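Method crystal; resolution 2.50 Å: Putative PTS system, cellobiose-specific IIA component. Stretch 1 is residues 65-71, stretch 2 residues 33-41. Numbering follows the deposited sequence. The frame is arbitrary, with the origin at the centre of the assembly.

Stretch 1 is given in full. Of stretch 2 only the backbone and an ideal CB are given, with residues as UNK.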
ATOM      1  N   ASP A  65      11.869  -4.754  13.599  1.00 25.83           N
ATOM      2  CA  ASP A  65      11.516  -5.290  14.902  1.00 25.31           C
ATOM      3  C   ASP A  65      10.088  -4.942  15.269  1.00 24.61           C
ATOM      4  O   ASP A  65       9.358  -5.802  15.775  1.00 24.53           O
ATOM      5  CB  ASP A  65      12.423  -4.770  16.016  1.00 25.18           C
ATOM      6  CG  ASP A  65      13.831  -5.294  15.919  1.00 27.63           C
ATOM      7  OD1 ASP A  65      14.022  -6.403  15.330  1.00 26.55           O
ATOM      8  OD2 ASP A  65      14.739  -4.557  16.421  1.00 27.46           O
ATOM      9  N   GLU A  66       9.703  -3.689  15.048  1.00 23.21           N
ATOM     10  CA  GLU A  66       8.347  -3.257  15.350  1.00 23.19           C
ATOM     11  C   GLU A  66       7.300  -3.796  14.378  1.00 22.86           C
ATOM     12  O   GLU A  66       6.229  -4.301  14.797  1.00 22.47           O
ATOM     13  CB  GLU A  66       8.282  -1.742  15.419  1.00 22.92           C
ATOM     14  CG  GLU A  66       9.377  -1.185  16.258  1.00 23.41           C
ATOM     15  CD  GLU A  66       9.434  -1.803  17.664  1.00 23.14           C
ATOM     16  OE1 GLU A  66       8.467  -2.449  18.152  1.00 21.25           O
ATOM     17  OE2 GLU A  66      10.477  -1.610  18.289  1.00 24.08           O
ATOM     18  N   LEU A  67       7.615  -3.699  13.087  1.00 22.51           N
ATOM     19  CA  LEU A  67       6.712  -4.199  12.067  1.00 22.55           C
ATOM     20  C   LEU A  67       6.354  -5.637  12.352  1.00 22.29           C
ATOM     21  O   LEU A  67       5.186  -5.994  12.296  1.00 22.78           O
ATOM     22  CB  LEU A  67       7.304  -4.068  10.670  1.00 22.71           C
ATOM     23  CG  LEU A  67       6.742  -3.031   9.709  1.00 23.24           C
ATOM     24  CD1 LEU A  67       7.020  -3.559   8.307  1.00 20.89           C
ATOM     25  CD2 LEU A  67       5.229  -2.802   9.920  1.00 20.19           C
ATOM     26  N   LEU A  68       7.345  -6.449  12.683  1.00 22.00           N
ATOM     27  CA  LEU A  68       7.099  -7.855  13.012  1.00 23.26           C
ATOM     28  C   LEU A  68       5.976  -8.085  14.011  1.00 22.40           C
ATOM     29  O   LEU A  68       5.195  -9.044  13.863  1.00 21.28           O
ATOM     30  CB  LEU A  68       8.370  -8.533  13.529  1.00 24.57           C
ATOM     31  CG  LEU A  68       8.404  -9.992  13.086  1.00 29.04           C
ATOM     32  CD1 LEU A  68       9.318 -10.093  11.823  1.00 30.75           C
ATOM     33  CD2 LEU A  68       8.816 -10.985  14.250  1.00 31.78           C
ATOM     34  N   LYS A  69       5.863  -7.198  15.003  1.00 22.14           N
ATOM     35  CA  LYS A  69       4.785  -7.353  15.987  1.00 22.87           C
ATOM     36  C   LYS A  69       3.449  -7.198  15.294  1.00 23.28           C
ATOM     37  O   LYS A  69       2.481  -7.955  15.606  1.00 23.42           O
ATOM     38  CB  LYS A  69       4.894  -6.372  17.144  1.00 23.09           C
ATOM     39  CG  LYS A  69       6.203  -6.436  17.920  1.00 23.19           C
ATOM     40  CD  LYS A  69       6.342  -5.205  18.804  1.00 26.76           C
ATOM     41  CE  LYS A  69       7.620  -5.306  19.691  1.00 27.88           C
ATOM     42  NZ  LYS A  69       7.713  -4.117  20.590  1.00 30.00           N
ATOM     43  N   ALA A  70       3.407  -6.250  14.346  1.00 22.75           N
ATOM     44  CA  ALA A  70       2.204  -5.985  13.552  1.00 22.28           C
ATOM     45  C   ALA A  70       1.913  -7.129  12.602  1.00 22.85           C
ATOM     46  O   ALA A  70       0.764  -7.610  12.556  1.00 23.01           O
ATOM     47  CB  ALA A  70       2.287  -4.638  12.836  1.00 21.16           C
ATOM     48  N   HIS A  71       2.930  -7.607  11.882  1.00 23.92           N
ATOM     49  CA  HIS A  71       2.733  -8.759  10.989  1.00 25.58           C
ATOM     50  C   HIS A  71       2.215  -9.965  11.787  1.00 25.84           C
ATOM     51  O   HIS A  71       1.302 -10.648  11.345  1.00 26.59           O
ATOM     52  CB  HIS A  71       3.999  -9.109  10.160  1.00 26.12           C
ATOM     53  CG  HIS A  71       4.008  -8.532   8.763  1.00 31.12           C
ATOM     54  ND1 HIS A  71       3.099  -8.910   7.786  1.00 34.72           N
ATOM     55  CD2 HIS A  71       4.816  -7.604   8.178  1.00 34.40           C
ATOM     56  CE1 HIS A  71       3.332  -8.220   6.674  1.00 35.25           C
ATOM     57  NE2 HIS A  71       4.366  -7.420   6.881  1.00 33.85           N
ATOM     58  N   UNK A  33       1.683  -0.427  16.344  1.00 20.08           N
ATOM     59  CA  UNK A  33       3.008  -0.935  16.036  1.00 19.92           C
ATOM     60  C   UNK A  33       3.447  -0.644  14.624  1.00 19.46           C
ATOM     61  O   UNK A  33       4.628  -0.394  14.373  1.00 19.47           O
ATOM     62  CB  UNK A  33       3.055  -2.445  16.278  1.00 19.92           C
ATOM     63  N   UNK A  34       2.520  -0.614  13.686  1.00 18.79           N
ATOM     64  CA  UNK A  34       2.982  -0.297  12.348  1.00 18.54           C
ATOM     65  C   UNK A  34       3.193   1.202  12.202  1.00 17.39           C
ATOM     66  O   UNK A  34       4.150   1.619  11.538  1.00 16.93           O
ATOM     67  CB  UNK A  34       1.987  -0.803  11.301  1.00 18.54           C
ATOM     68  N   UNK A  35       2.379   1.998  12.909  1.00 17.58           N
ATOM     69  CA  UNK A  35       2.561   3.469  12.965  1.00 18.21           C
ATOM     70  C   UNK A  35       3.970   3.785  13.465  1.00 19.78           C
ATOM     71  O   UNK A  35       4.713   4.579  12.882  1.00 21.29           O
ATOM     72  CB  UNK A  35       1.516   4.121  13.873  1.00 18.21           C
ATOM     73  N   UNK A  36       4.370   3.131  14.543  1.00 20.46           N
ATOM     74  CA  UNK A  36       5.698   3.313  15.073  1.00 21.05           C
ATOM     75  C   UNK A  36       6.755   2.896  14.059  1.00 21.04           C
ATOM     76  O   UNK A  36       7.747   3.621  13.843  1.00 21.32           O
ATOM     77  CB  UNK A  36       5.861   2.522  16.372  1.00 21.05           C
ATOM     78  N   UNK A  37       6.542   1.744  13.412  1.00 19.89           N
ATOM     79  CA  UNK A  37       7.534   1.251  12.454  1.00 17.98           C
ATOM     80  C   UNK A  37       7.594   2.223  11.317  1.00 17.47           C
ATOM     81  O   UNK A  37       8.675   2.500  10.802  1.00 17.53           O
ATOM     82  CB  UNK A  37       7.201  -0.156  11.953  1.00 17.98           C
ATOM     83  N   UNK A  38       6.454   2.809  10.945  1.00 16.60           N
ATOM     84  CA  UNK A  38       6.523   3.801   9.892  1.00 16.06           C
ATOM     85  C   UNK A  38       7.334   5.005  10.275  1.00 17.01           C
ATOM     86  O   UNK A  38       8.062   5.549   9.443  1.00 18.02           O
ATOM     87  CB  UNK A  38       5.113   4.242   9.493  1.00 16.06           C
ATOM     88  N   UNK A  39       7.213   5.478  11.509  1.00 17.79           N
ATOM     89  CA  UNK A  39       7.994   6.655  11.853  1.00 18.50           C
ATOM     90  C   UNK A  39       9.462   6.288  11.885  1.00 18.27           C
ATOM     91  O   UNK A  39      10.315   7.119  11.591  1.00 19.18           O
ATOM     92  CB  UNK A  39       7.551   7.239  13.196  1.00 18.50           C
ATOM     93  N   UNK A  40       9.768   5.041  12.206  1.00 17.27           N
ATOM     94  CA  UNK A  40      11.163   4.681  12.265  1.00 17.32           C
ATOM     95  C   UNK A  40      11.717   4.597  10.867  1.00 17.76           C
ATOM     96  O   UNK A  40      12.894   4.981  10.611  1.00 18.33           O
ATOM     97  CB  UNK A  40      11.361   3.360  13.010  1.00 17.32           C
ATOM     98  N   UNK A  41      10.885   4.120   9.946  1.00 16.42           N
ATOM     99  CA  UNK A  41      11.367   4.051   8.579  1.00 16.00           C
ATOM    100  C   UNK A  41      11.709   5.453   8.099  1.00 16.60           C
ATOM    101  O   UNK A  41      12.726   5.646   7.414  1.00 16.46           O
ATOM    102  CB  UNK A  41      10.330   3.398   7.663  1.00 16.00           C
TER

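Two helices run nearly antiparallel here, at 154° with their axes 7.9 Å apart at closest approach, so small residues are favoured where the backbones draw near.

Position 33 points its CA-to-CB bond toward stretch 1. The ideal CB stands 4.0 Å from Glu66 O and 4.2 Å from Ala70 CB, with Lys69 CB at 4.4 Å. The room beyond lies along the aliphatic base of Lys69, so a medium side chain, polar or apolar, would suit. The residue is Asn33, chi1 in m. Its ND2 lies 3.8 Å from Lys69 CB, a packing contact without a hydrogen bond.

Position 34 points sideways, yet its ideal CB is 4.1 Å from both Leu67 CD2 and Ala70 CB. Its CA is 5.4 Å from the CA of Leu67, close spacing that favours alanine, serine or another small residue. Ser34 is found: its CB packs at 3.8 Å on Leu67 CD2 and 4.0 Å on Ala70 CB, while OG is hydrogen-bonded elsewhere in the structure.

Position 35 points away and meets nothing of stretch 1, so most residues would do; Gly35 occupies it.

Position 36 points toward stretch 1 from farther off, its ideal CB 5.0 Å from Glu66 CB. A longer side chain could flank the glutamate, and a polar one would tolerate the nearby carboxylate. Asn36, chi1 in t, brings OD1 to 3.9 Å from Glu66 CG, touching the methylene portion.

Position 37 is the tightest. Its ideal CB is already 3.7 Å from Leu67 CG and 4.0 Å from Glu66 CB. Alanine fits best, though serine or glycine might serve. Ala37 puts its methyl against both residues and forms the apolar contact with Leu67.

Position 38 points away, leaving stretch 1 no say in the choice; Arg38 extends its chain and is hydrogen-bonded elsewhere in the structure. Position 39 is out of reach, and a polar residue is one of many possibilities. Ser39 OG donates to Asn36 O at 2.9 Å, within its own helix.

Position 40 points toward stretch 1, but its ideal CB has nothing there within 5.5 Å. Only a side chain of some length can bridge the gap, such as leucine, isoleucine, methionine or glutamine. Ile40 does so with CD1, 3.8 Å from Glu66 CG. The Glu66 knob thus sits among Asn33, Asn36, Ala37 and Ile40.

Position 41 is out of reach and unconstrained by this contact; it is Val41.

Stretch 2 33-41: NSGNARSIV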
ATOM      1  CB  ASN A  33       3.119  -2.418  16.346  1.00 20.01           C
ATOM      2  CG  ASN A  33       3.105  -2.688  17.842  1.00 20.15           C
ATOM      3  OD1 ASN A  33       3.776  -1.994  18.614  1.00 21.43           O
ATOM      4  ND2 ASN A  33       2.351  -3.707  18.258  1.00 18.09           N
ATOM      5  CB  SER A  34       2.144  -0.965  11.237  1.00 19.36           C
ATOM      6  OG  SER A  34       1.027  -0.165  10.820  1.00 23.88           O
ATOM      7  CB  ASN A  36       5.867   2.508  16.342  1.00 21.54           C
ATOM      8  CG  ASN A  36       7.124   2.888  17.100  1.00 23.98           C
ATOM      9  OD1 ASN A  36       7.749   2.053  17.748  1.00 27.16           O
ATOM     10  ND2 ASN A  36       7.489   4.149  17.038  1.00 25.64           N
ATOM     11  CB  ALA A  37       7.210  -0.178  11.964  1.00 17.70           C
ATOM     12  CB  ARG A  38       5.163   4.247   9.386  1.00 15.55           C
ATOM     13  CG  ARG A  38       5.244   4.727   7.946  1.00 13.45           C
ATOM     14  CD  ARG A  38       3.908   5.416   7.553  1.00 13.10           C
ATOM     15  NE  ARG A  38       3.727   5.510   6.115  1.00  9.51           N
ATOM     16  CZ  ARG A  38       3.098   4.612   5.359  1.00  7.66           C
ATOM     17  NH1 ARG A  38       2.522   3.529   5.865  1.00  2.42           N
ATOM     18  NH2 ARG A  38       3.006   4.852   4.076  1.00  7.70           N
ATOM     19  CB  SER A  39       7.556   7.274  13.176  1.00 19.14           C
ATOM     20  OG  SER A  39       7.999   6.490  14.275  1.00 22.89           O
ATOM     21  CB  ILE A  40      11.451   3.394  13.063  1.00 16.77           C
ATOM     22  CG1 ILE A  40      11.055   3.558  14.527  1.00 14.16           C
ATOM     23  CG2 ILE A  40      12.935   3.120  13.046  1.00 19.70           C
ATOM     24  CD1 ILE A  40      10.642   2.256  15.152  1.00 11.89           C
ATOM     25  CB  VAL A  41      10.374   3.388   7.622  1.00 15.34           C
ATOM     26  CG1 VAL A  41      10.864   3.577   6.189  1.00 14.43           C
ATOM     27  CG2 VAL A  41      10.219   1.924   7.960  1.00 14.45           C
TER
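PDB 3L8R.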